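Ferredoxin-thioredoxin reductase subunit A2, chloroplastic (Arabidopsis thaliana, PDB 7C2B) probably serves as the variable subunit of ferredoxin-thioredoxin reductase, the chloroplast enzyme that passes electrons from reduced ferredoxin to thioredoxins. Local coordinates at residues Glu25-Ala30 and Tyr67-Lys72; Lys45-His48 and Pro53-Glu56. All blocks are in the same frame, centred on the assembly; numbering follows the deposited sequence.

Contact 1 of 2, residues Glu25-Ala30 and Tyr67-Lys72; sequences EEDEKA and YVVLWK
The ring of Tyr67 takes the methyl of Ala30 over one face and the carboxylate oxygen OD1 of Asp27 at its edge, in the ring plane. The short helix 25-31 near the start of the modelled chain is thereby docked against the end of strand 61-67, a strand of the SH3-like antiparallel sheet of the variable subunit, and against the loop that follows it. Ala30 CB sits almost over the middle, 3.4 Å from the centroid of the Tyr67 ring and 12° off the normal, a CH-pi contact; alanine suits this place because a single methyl lets the helix backbone come close to the aromatic face. Tyr67 reaches the helix with CG anti to its backbone N (chi1 178°), which carries the phenol out across the surface of the helix. There Tyr67 OH donates to Asp27 OD1 at 2.9 Å, meeting that oxygen nearly head-on along the C-O bond, while the carboxylate is turned 50° from the ring. Asp27, one helical turn before Ala30, is short enough to hold its acceptor beside the phenol. Tyrosine thus gives the helix both an apolar face and a polar tip. A water also donates to Tyr67 OH, at 3.2 Å, and is linked only weakly to Glu26 OE2. The Tyr67 ring also meets that of Phe82, and Lys31 NZ, from the last residue of the helix, makes a hydrogen bond to Tyr67 O. Val69 adds a small apolar flank to the aspartate: its CG2 lies 3.7 Å from Asp27 OD1 and 3.8 Å from Asp27 CG.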
loop_
_atom_site.group_PDB
_atom_site.type_symbol
_atom_site.label_atom_id
_atom_site.label_comp_id
_atom_site.label_asym_id
_atom_site.label_seq_id
_atom_site.Cartn_x
_atom_site.Cartn_y
_atom_site.Cartn_z
ATOM N N GLU B 25 3.381 8.828 22.884
ATOM C CA GLU B 25 4.360 8.138 23.716
ATOM C C GLU B 25 5.115 7.091 22.913
ATOM O O GLU B 25 6.314 6.888 23.125
ATOM C CB GLU B 25 3.700 7.469 24.922
ATOM C CG GLU B 25 2.997 8.389 25.892
ATOM C CD GLU B 25 2.368 7.613 27.040
ATOM O OE1 GLU B 25 1.721 8.238 27.910
ATOM O OE2 GLU B 25 2.534 6.372 27.075
ATOM N N GLU B 26 4.420 6.393 22.009
ATOM C CA GLU B 26 5.095 5.400 21.183
ATOM C C GLU B 26 6.205 6.048 20.367
ATOM O O GLU B 26 7.333 5.551 20.333
ATOM C CB GLU B 26 4.098 4.695 20.263
ATOM C CG GLU B 26 4.764 3.758 19.261
ATOM C CD GLU B 26 3.788 3.178 18.247
ATOM O OE1 GLU B 26 2.843 3.895 17.847
ATOM O OE2 GLU B 26 3.973 2.003 17.849
ATOM N N ASP B 27 5.902 7.178 19.722
ATOM C CA ASP B 27 6.907 7.898 18.949
ATOM C C ASP B 27 8.051 8.373 19.836
ATOM O O ASP B 27 9.224 8.300 19.449
ATOM C CB ASP B 27 6.268 9.090 18.241
ATOM C CG ASP B 27 5.353 8.677 17.109
ATOM O OD1 ASP B 27 5.549 7.578 16.538
ATOM O OD2 ASP B 27 4.436 9.462 16.792
ATOM N N GLU B 28 7.727 8.880 21.025
ATOM C CA GLU B 28 8.762 9.352 21.937
ATOM C C GLU B 28 9.666 8.204 22.378
ATOM O O GLU B 28 10.896 8.314 22.333
ATOM C CB GLU B 28 8.110 10.040 23.140
ATOM C CG GLU B 28 9.073 10.787 24.043
ATOM C CD GLU B 28 8.761 10.581 25.521
ATOM O OE1 GLU B 28 7.872 11.291 26.053
ATOM O OE2 GLU B 28 9.399 9.701 26.148
ATOM N N LYS B 29 9.074 7.079 22.781
ATOM C CA LYS B 29 9.886 5.951 23.227
ATOM C C LYS B 29 10.642 5.304 22.070
ATOM O O LYS B 29 11.692 4.692 22.289
ATOM C CB LYS B 29 9.015 4.917 23.934
ATOM C CG LYS B 29 8.624 5.344 25.348
ATOM C CD LYS B 29 7.310 4.726 25.794
ATOM C CE LYS B 29 7.314 3.213 25.621
ATOM N NZ LYS B 29 7.295 2.510 26.944
ATOM N N ALA B 30 10.128 5.423 20.843
ATOM C CA ALA B 30 10.871 4.919 19.690
ATOM C C ALA B 30 12.092 5.783 19.405
ATOM O O ALA B 30 13.186 5.262 19.145
ATOM C CB ALA B 30 9.964 4.857 18.465
ATOM N N TYR B 67 14.797 6.961 13.491
ATOM C CA TYR B 67 13.371 6.684 13.545
ATOM C C TYR B 67 12.685 7.887 12.933
ATOM O O TYR B 67 12.780 8.993 13.469
ATOM C CB TYR B 67 12.905 6.472 14.981
ATOM C CG TYR B 67 11.427 6.228 15.121
ATOM C CD1 TYR B 67 10.893 4.964 14.890
ATOM C CD2 TYR B 67 10.569 7.247 15.515
ATOM C CE1 TYR B 67 9.532 4.721 15.040
ATOM C CE2 TYR B 67 9.209 7.021 15.669
ATOM C CZ TYR B 67 8.694 5.756 15.432
ATOM O OH TYR B 67 7.343 5.530 15.590
ATOM N N VAL B 68 12.030 7.701 11.802
ATOM C CA VAL B 68 11.483 8.842 11.086
ATOM C C VAL B 68 9.993 8.618 10.896
ATOM O O VAL B 68 9.577 7.756 10.114
ATOM C CB VAL B 68 12.197 9.085 9.751
ATOM C CG1 VAL B 68 11.607 10.303 9.064
ATOM C CG2 VAL B 68 13.690 9.303 9.990
ATOM N N VAL B 69 9.188 9.374 11.638
ATOM C CA VAL B 69 7.758 9.467 11.392
ATOM C C VAL B 69 7.317 10.903 11.203
ATOM O O VAL B 69 6.125 11.153 11.015
ATOM C CB VAL B 69 6.939 8.796 12.516
ATOM C CG1 VAL B 69 7.283 7.318 12.608
ATOM C CG2 VAL B 69 7.196 9.491 13.854
ATOM N N LEU B 70 8.239 11.854 11.284
ATOM C CA LEU B 70 7.969 13.259 11.022
ATOM C C LEU B 70 8.851 13.733 9.881
ATOM O O LEU B 70 9.967 13.242 9.694
ATOM C CB LEU B 70 8.255 14.141 12.236
ATOM C CG LEU B 70 7.528 13.938 13.557
ATOM C CD1 LEU B 70 7.965 15.043 14.506
ATOM C CD2 LEU B 70 6.018 13.956 13.362
ATOM N N TRP B 71 8.345 14.702 9.125
ATOM C CA TRP B 71 9.159 15.421 8.155
ATOM C C TRP B 71 8.768 16.886 8.228
ATOM O O TRP B 71 7.596 17.227 8.020
ATOM C CB TRP B 71 8.976 14.872 6.736
ATOM C CG TRP B 71 10.083 15.283 5.798
ATOM C CD1 TRP B 71 11.330 14.724 5.687
ATOM C CD2 TRP B 71 10.031 16.343 4.843
ATOM N NE1 TRP B 71 12.060 15.381 4.709
ATOM C CE2 TRP B 71 11.281 16.378 4.180
ATOM C CE3 TRP B 71 9.048 17.267 4.480
ATOM C CZ2 TRP B 71 11.571 17.305 3.186
ATOM C CZ3 TRP B 71 9.339 18.189 3.487
ATOM C CH2 TRP B 71 10.588 18.202 2.853
ATOM N N LYS B 72 9.750 17.741 8.532
ATOM C CA LYS B 72 9.511 19.156 8.821
ATOM C C LYS B 72 8.333 19.326 9.777
ATOM O O LYS B 72 7.474 20.190 9.587
ATOM C CB LYS B 72 9.278 19.957 7.540
ATOM C CG LYS B 72 10.473 20.029 6.610
ATOM C CD LYS B 72 10.203 21.023 5.489
ATOM C CE LYS B 72 11.385 21.144 4.548
ATOM N NZ LYS B 72 12.600 20.484 5.101
HETATM O O HOH W 1 6.998 2.386 16.145
#

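Contact 2 of 2, residues Lys45-His48 and Pro53-Glu56; sequences KVYH and PEVE
A small two-stranded antiparallel hairpin, strands 45-46 and 55-56, is closed by paired backbone bonds between Val46 and Val55. Val46 N donates to Val55 O at 2.9 Å, and Val55 N returns a bond to Val46 O at 3.0 Å. The two valines, a hydrogen-bonded pair, point to the same face of the sheet, Val46 CG2 meeting Val55 CB at 3.9 Å; their branched, apolar side chains suit this buried side, where Val46 also touches Thr100 of strand 94-102. The hairpin rises from the SH3-like fold between strands 37-40 and 61-67, with Lys45 and Glu56 on its other face as a non-hydrogen-bonded pair. Water joins Lys45 NZ to Glu56 OE1, whereas Glu56 OE2 accepts from Leu44 N and Met58 N. The outer methylenes of Lys45 pass Glu54, Lys45 CD and Lys45 CE each 3.2 Å from Glu54 OE2, without a salt bridge. Tyr47 and Glu54 point the same way side by side, Tyr47 CE1 3.7 Å from Glu54 CG. An alanine in place of Tyr47 would probably leave the Glu54 methylenes without their aromatic neighbour and the carboxylate freer to swing. On the backbone side, away from the phenol, a second water donates to Tyr47 O and Pro53 O.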
loop_
_atom_site.group_PDB
_atom_site.type_symbol
_atom_site.label_atom_id
_atom_site.label_comp_id
_atom_site.label_asym_id
_atom_site.label_seq_id
_atom_site.Cartn_x
_atom_site.Cartn_y
_atom_site.Cartn_z
ATOM N N LYS B 45 14.134 -11.251 4.057
ATOM C CA LYS B 45 15.085 -11.162 2.956
ATOM C C LYS B 45 15.089 -9.746 2.402
ATOM O O LYS B 45 14.031 -9.137 2.243
ATOM C CB LYS B 45 14.729 -12.143 1.834
ATOM C CG LYS B 45 14.591 -13.605 2.266
ATOM C CD LYS B 45 14.003 -14.443 1.132
ATOM C CE LYS B 45 14.222 -15.933 1.339
ATOM N NZ LYS B 45 13.159 -16.563 2.186
ATOM N N VAL B 46 16.277 -9.225 2.099
ATOM C CA VAL B 46 16.375 -7.911 1.475
ATOM C C VAL B 46 17.224 -8.019 0.212
ATOM O O VAL B 46 18.090 -8.893 0.081
ATOM C CB VAL B 46 16.921 -6.814 2.432
ATOM C CG1 VAL B 46 15.931 -6.565 3.600
ATOM C CG2 VAL B 46 18.315 -7.138 2.959
ATOM N N TYR B 47 16.968 -7.105 -0.717
ATOM C CA TYR B 47 17.450 -7.229 -2.081
ATOM C C TYR B 47 18.265 -6.035 -2.552
ATOM O O TYR B 47 18.736 -6.046 -3.691
ATOM C CB TYR B 47 16.258 -7.452 -3.027
ATOM C CG TYR B 47 15.499 -8.712 -2.682
ATOM C CD1 TYR B 47 15.934 -9.950 -3.144
ATOM C CD2 TYR B 47 14.375 -8.674 -1.873
ATOM C CE1 TYR B 47 15.264 -11.111 -2.822
ATOM C CE2 TYR B 47 13.701 -9.836 -1.543
ATOM C CZ TYR B 47 14.160 -11.053 -2.025
ATOM O OH TYR B 47 13.500 -12.216 -1.701
ATOM N N HIS B 48 18.460 -5.020 -1.713
ATOM C CA HIS B 48 19.080 -3.768 -2.130
ATOM C C HIS B 48 20.548 -3.642 -1.732
ATOM O O HIS B 48 21.139 -2.587 -1.958
ATOM C CB HIS B 48 18.307 -2.585 -1.539
ATOM C CG HIS B 48 18.346 -2.545 -0.042
ATOM N ND1 HIS B 48 17.915 -3.600 0.736
ATOM C CD2 HIS B 48 18.801 -1.604 0.814
ATOM C CE1 HIS B 48 18.084 -3.298 2.011
ATOM N NE2 HIS B 48 18.627 -2.097 2.085
ATOM N N PRO B 53 22.827 -9.996 -4.097
ATOM C CA PRO B 53 21.437 -10.073 -4.568
ATOM C C PRO B 53 20.407 -10.339 -3.479
ATOM O O PRO B 53 19.283 -9.841 -3.588
ATOM C CB PRO B 53 21.489 -11.217 -5.582
ATOM C CG PRO B 53 22.885 -11.122 -6.138
ATOM C CD PRO B 53 23.744 -10.767 -4.954
ATOM N N GLU B 54 20.741 -11.106 -2.443
ATOM C CA GLU B 54 19.748 -11.484 -1.443
ATOM C C GLU B 54 20.454 -11.688 -0.115
ATOM O O GLU B 54 21.462 -12.394 -0.055
ATOM C CB GLU B 54 18.995 -12.757 -1.850
ATOM C CG GLU B 54 17.770 -13.058 -0.972
ATOM C CD GLU B 54 17.138 -14.429 -1.245
ATOM O OE1 GLU B 54 16.939 -14.782 -2.424
ATOM O OE2 GLU B 54 16.829 -15.153 -0.274
ATOM N N VAL B 55 19.940 -11.047 0.931
ATOM C CA VAL B 55 20.488 -11.173 2.273
ATOM C C VAL B 55 19.358 -11.570 3.208
ATOM O O VAL B 55 18.299 -10.937 3.209
ATOM C CB VAL B 55 21.150 -9.867 2.752
ATOM C CG1 VAL B 55 21.654 -10.011 4.176
ATOM C CG2 VAL B 55 22.285 -9.484 1.827
ATOM N N GLU B 56 19.581 -12.619 3.996
ATOM C CA GLU B 56 18.651 -13.013 5.047
ATOM C C GLU B 56 19.053 -12.297 6.330
ATOM O O GLU B 56 20.182 -12.456 6.807
ATOM C CB GLU B 56 18.652 -14.529 5.253
ATOM C CG GLU B 56 17.885 -14.979 6.522
ATOM C CD GLU B 56 16.403 -14.625 6.493
ATOM O OE1 GLU B 56 15.674 -15.130 5.609
ATOM O OE2 GLU B 56 15.958 -13.842 7.360
HETATM O O HOH W 2 13.090 -15.715 4.659
HETATM O O HOH W 3 18.749 -8.088 -5.634
#

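In the modelled chain, which begins at residue 24, helix 25-31 comes first, then strand 37-40 of the five-stranded sheet, after which the chain leaves the sheet for the hairpin of contact 2. That contact closes a short loop, with four residues between 45-48 and 53-56, before the chain re-enters the sheet as strand 61-67. At the end of this strand contact 1 closes a much longer loop, 36 residues between its segments, which contains contact 2 whole; the two do not cross. Contact 1 ties helix 25-31 to the sheet, and contact 2 secures an excursion between two sheet strands. They lie on opposite sides of the chain's centre, their centres about 27 Å apart.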